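Local coordinates for protein putative regulator (Escherichia coli O6, PDB 3HFI) that is a putative transcription regulator whose UTRA domain, as in related bacterial regulators, probably senses a small-molecule effector and adjusts DNA binding accordingly, at residues F92-I103 against V138-E147. Numbering follows the deposited sequence.
Sequences FPTIESLSKRKI and VFFSRELPVE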
# COMPACT_ATOMS: atom_id res chain seq x y z
N PHE A 92 3.91 12.41 -4.26
CA PHE A 92 2.81 11.93 -5.07
C PHE A 92 1.76 13.00 -5.42
O PHE A 92 1.34 13.08 -6.59
CB PHE A 92 2.26 10.65 -4.50
CG PHE A 92 3.23 9.52 -4.63
CD1 PHE A 92 3.42 8.87 -5.85
CD2 PHE A 92 4.05 9.15 -3.57
CE1 PHE A 92 4.36 7.86 -6.00
CE2 PHE A 92 4.99 8.10 -3.72
CZ PHE A 92 5.13 7.47 -4.94
N PRO A 93 1.40 13.88 -4.48
CA PRO A 93 0.63 15.05 -4.84
C PRO A 93 1.26 15.85 -5.94
O PRO A 93 0.55 16.34 -6.81
CB PRO A 93 0.60 15.86 -3.55
CG PRO A 93 0.64 14.79 -2.46
CD PRO A 93 1.61 13.78 -3.03
N THR A 94 2.60 15.95 -5.93
CA THR A 94 3.29 16.73 -6.93
C THR A 94 3.26 16.06 -8.31
O THR A 94 3.15 16.73 -9.33
CB THR A 94 4.76 17.03 -6.51
OG1 THR A 94 4.78 17.70 -5.23
CG2 THR A 94 5.46 17.91 -7.52
N ILE A 95 3.41 14.75 -8.34
CA ILE A 95 3.28 13.95 -9.56
C ILE A 95 1.89 14.24 -10.14
O ILE A 95 1.77 14.55 -11.32
CB ILE A 95 3.53 12.45 -9.22
CG1 ILE A 95 5.04 12.23 -8.95
CG2 ILE A 95 2.99 11.50 -10.29
CD1 ILE A 95 5.44 10.77 -8.53
N GLU A 96 0.87 14.25 -9.28
CA GLU A 96 -0.51 14.44 -9.73
C GLU A 96 -0.73 15.83 -10.27
O GLU A 96 -1.27 15.94 -11.35
CB GLU A 96 -1.53 14.09 -8.63
CG GLU A 96 -1.64 12.58 -8.35
CD GLU A 96 -2.83 12.24 -7.49
OE1 GLU A 96 -3.24 13.13 -6.73
OE2 GLU A 96 -3.41 11.14 -7.60
N SER A 97 -0.26 16.88 -9.58
CA SER A 97 -0.38 18.22 -10.10
C SER A 97 0.30 18.46 -11.43
O SER A 97 -0.29 19.06 -12.33
CB SER A 97 0.21 19.30 -9.16
OG SER A 97 -0.22 19.18 -7.83
N LEU A 98 1.56 18.08 -11.50
CA LEU A 98 2.34 18.30 -12.69
C LEU A 98 1.86 17.48 -13.89
O LEU A 98 1.96 17.93 -15.01
CB LEU A 98 3.81 18.00 -12.44
CG LEU A 98 4.52 18.90 -11.43
CD1 LEU A 98 5.98 18.53 -11.34
CD2 LEU A 98 4.35 20.35 -11.76
N SER A 99 1.36 16.27 -13.68
CA SER A 99 0.85 15.45 -14.77
C SER A 99 -0.59 15.83 -15.15
O SER A 99 -1.04 15.58 -16.26
CB SER A 99 0.89 13.99 -14.31
OG SER A 99 0.12 13.79 -13.13
N LYS A 100 -1.30 16.47 -14.22
CA LYS A 100 -2.76 16.59 -14.25
C LYS A 100 -3.47 15.24 -14.45
O LYS A 100 -4.48 15.15 -15.12
CB LYS A 100 -3.21 17.67 -15.24
CG LYS A 100 -2.39 19.00 -15.11
CD LYS A 100 -2.82 20.08 -16.13
CE LYS A 100 -1.66 21.11 -16.45
NZ LYS A 100 -0.81 20.81 -17.69
N ARG A 101 -2.89 14.19 -13.86
CA ARG A 101 -3.43 12.84 -13.90
C ARG A 101 -3.61 12.36 -12.46
O ARG A 101 -2.84 12.76 -11.61
CB ARG A 101 -2.49 11.91 -14.62
CG ARG A 101 -2.36 12.19 -16.08
CD ARG A 101 -1.34 11.22 -16.78
NE ARG A 101 -1.13 11.58 -18.20
CZ ARG A 101 -1.78 11.03 -19.22
NH1 ARG A 101 -2.71 10.12 -18.98
NH2 ARG A 101 -1.54 11.42 -20.47
N LYS A 102 -4.60 11.50 -12.19
CA LYS A 102 -4.75 10.89 -10.89
C LYS A 102 -4.04 9.55 -10.90
O LYS A 102 -4.05 8.85 -11.88
CB LYS A 102 -6.25 10.73 -10.51
CG LYS A 102 -6.93 12.10 -10.20
CD LYS A 102 -8.38 12.25 -10.69
CE LYS A 102 -8.68 13.70 -11.30
NZ LYS A 102 -10.12 14.05 -11.84
N ILE A 103 -3.43 9.22 -9.77
CA ILE A 103 -2.98 7.86 -9.47
C ILE A 103 -4.13 6.94 -9.13
O ILE A 103 -4.89 7.20 -8.22
CB ILE A 103 -1.94 7.90 -8.33
CG1 ILE A 103 -0.69 8.64 -8.85
CG2 ILE A 103 -1.61 6.47 -7.83
CD1 ILE A 103 0.29 8.95 -7.77
N VAL A 138 3.54 2.18 -9.28
CA VAL A 138 2.44 3.15 -9.17
C VAL A 138 2.05 3.61 -10.57
O VAL A 138 2.92 3.91 -11.38
CB VAL A 138 2.87 4.33 -8.26
CG1 VAL A 138 1.74 5.38 -8.15
CG2 VAL A 138 3.26 3.80 -6.84
N PHE A 139 0.73 3.64 -10.85
CA PHE A 139 0.18 3.83 -12.19
C PHE A 139 -0.81 4.97 -12.18
O PHE A 139 -1.60 5.11 -11.22
CB PHE A 139 -0.64 2.64 -12.64
CG PHE A 139 0.12 1.35 -12.82
CD1 PHE A 139 0.32 0.83 -14.08
CD2 PHE A 139 0.51 0.61 -11.73
CE1 PHE A 139 0.95 -0.41 -14.25
CE2 PHE A 139 1.14 -0.63 -11.86
CZ PHE A 139 1.36 -1.15 -13.14
N PHE A 140 -0.82 5.74 -13.26
CA PHE A 140 -1.95 6.58 -13.57
C PHE A 140 -3.11 5.80 -14.17
O PHE A 140 -4.26 6.02 -13.87
CB PHE A 140 -1.52 7.61 -14.60
CG PHE A 140 -0.59 8.66 -14.07
CD1 PHE A 140 -0.83 9.30 -12.85
CD2 PHE A 140 0.51 9.04 -14.82
CE1 PHE A 140 0.04 10.30 -12.41
CE2 PHE A 140 1.37 10.09 -14.39
CZ PHE A 140 1.13 10.70 -13.20
N SER A 141 -2.81 4.92 -15.08
CA SER A 141 -3.85 4.12 -15.67
C SER A 141 -3.25 2.76 -15.77
O SER A 141 -2.03 2.60 -15.61
CB SER A 141 -4.26 4.61 -17.06
OG SER A 141 -3.22 4.41 -18.01
N ARG A 142 -4.11 1.80 -16.06
CA ARG A 142 -3.71 0.43 -16.12
C ARG A 142 -2.54 0.27 -17.08
O ARG A 142 -1.69 -0.57 -16.87
CB ARG A 142 -4.89 -0.43 -16.59
CG ARG A 142 -4.78 -1.87 -16.18
CD ARG A 142 -5.95 -2.68 -16.72
NE ARG A 142 -7.19 -2.42 -15.98
CZ ARG A 142 -7.52 -2.94 -14.79
NH1 ARG A 142 -6.70 -3.78 -14.14
NH2 ARG A 142 -8.69 -2.61 -14.23
N GLU A 143 -2.46 1.08 -18.11
CA GLU A 143 -1.38 0.93 -19.07
C GLU A 143 -0.27 1.97 -18.98
O GLU A 143 0.59 1.99 -19.81
CB GLU A 143 -1.96 1.03 -20.49
CG GLU A 143 -2.92 -0.11 -20.85
CD GLU A 143 -4.40 0.31 -20.90
OE1 GLU A 143 -4.76 1.06 -21.85
OE2 GLU A 143 -5.21 -0.12 -20.04
N LEU A 144 -0.30 2.82 -17.97
CA LEU A 144 0.64 3.91 -17.83
C LEU A 144 1.23 3.99 -16.41
O LEU A 144 0.73 4.73 -15.56
CB LEU A 144 -0.08 5.20 -18.19
CG LEU A 144 0.64 6.51 -18.39
CD1 LEU A 144 1.72 6.36 -19.49
CD2 LEU A 144 -0.47 7.54 -18.82
N PRO A 145 2.31 3.25 -16.14
CA PRO A 145 3.07 3.41 -14.92
C PRO A 145 3.73 4.78 -14.87
O PRO A 145 3.97 5.39 -15.91
CB PRO A 145 4.15 2.28 -15.02
CG PRO A 145 3.72 1.43 -16.08
CD PRO A 145 2.97 2.30 -17.03
N VAL A 146 3.93 5.31 -13.66
CA VAL A 146 4.61 6.59 -13.49
C VAL A 146 5.81 6.49 -12.55
O VAL A 146 6.77 7.25 -12.69
CB VAL A 146 3.69 7.71 -13.03
CG1 VAL A 146 3.04 7.44 -11.65
CG2 VAL A 146 4.48 9.06 -13.01
N GLU A 147 5.79 5.54 -11.60
CA GLU A 147 6.83 5.51 -10.58
C GLU A 147 7.04 4.11 -10.12
O GLU A 147 6.07 3.34 -10.06
CB GLU A 147 6.47 6.42 -9.39
CG GLU A 147 7.57 6.61 -8.33
CD GLU A 147 7.57 5.56 -7.24
OE1 GLU A 147 6.48 5.06 -6.88
OE2 GLU A 147 8.65 5.25 -6.71
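Ile103 and Phe140 bring the two backbones closest, CA to CA 4.4 Å, whereas the CA atoms of Ile95, on the helix, and Val146 stand 8.4 Å apart, a gap bridged by their side chains; no hydrogen bond crosses. Two CA-H...O contacts, Phe140 CA to Lys102 O and Ile103 CA to Phe139 O, link the segments where their backbones run close. The Phe140 ring lies at the centre of the packing. Arg101 CB lies over one face, 3.7 Å from the ring centroid and 16° off its normal, a CH-pi contact, and Arg101 CD continues over that face to Phe140 CD2; Val146 CG1 sits over the opposite face. Lys102 O meets the ring edge at CD1. Beyond the ring, the extended Arg101 chain lays one guanidinium face on Leu144 CD2, 3.4 Å from NH1. This is the hairpin end of the antiparallel UTRA-domain sheet: strands 130-139 and 144-153 join through a type I turn, with classic bulges at Phe140-Ser141 and Val146-Glu147, and helix 91-99 packs beside it. The CG2 branch of Ile95, held anti to its own N, reaches across to Phe140 CZ (3.5 Å) and Val146 CG2. Ser99 OG, beside Phe140 CZ, donates to Ile95 O and accepts from Arg101 N in an ST turn. Ile103 CG2 meets Val138 CG1, with Leu160 of the second subunit packed on both residues; Glu96 OE2 accepts from Ile103 N. Glu147 OE1 approaches the Phe92 ring edge at CZ, while Glu147 OE2 is hydrogen-bonded to Asn71 ND2.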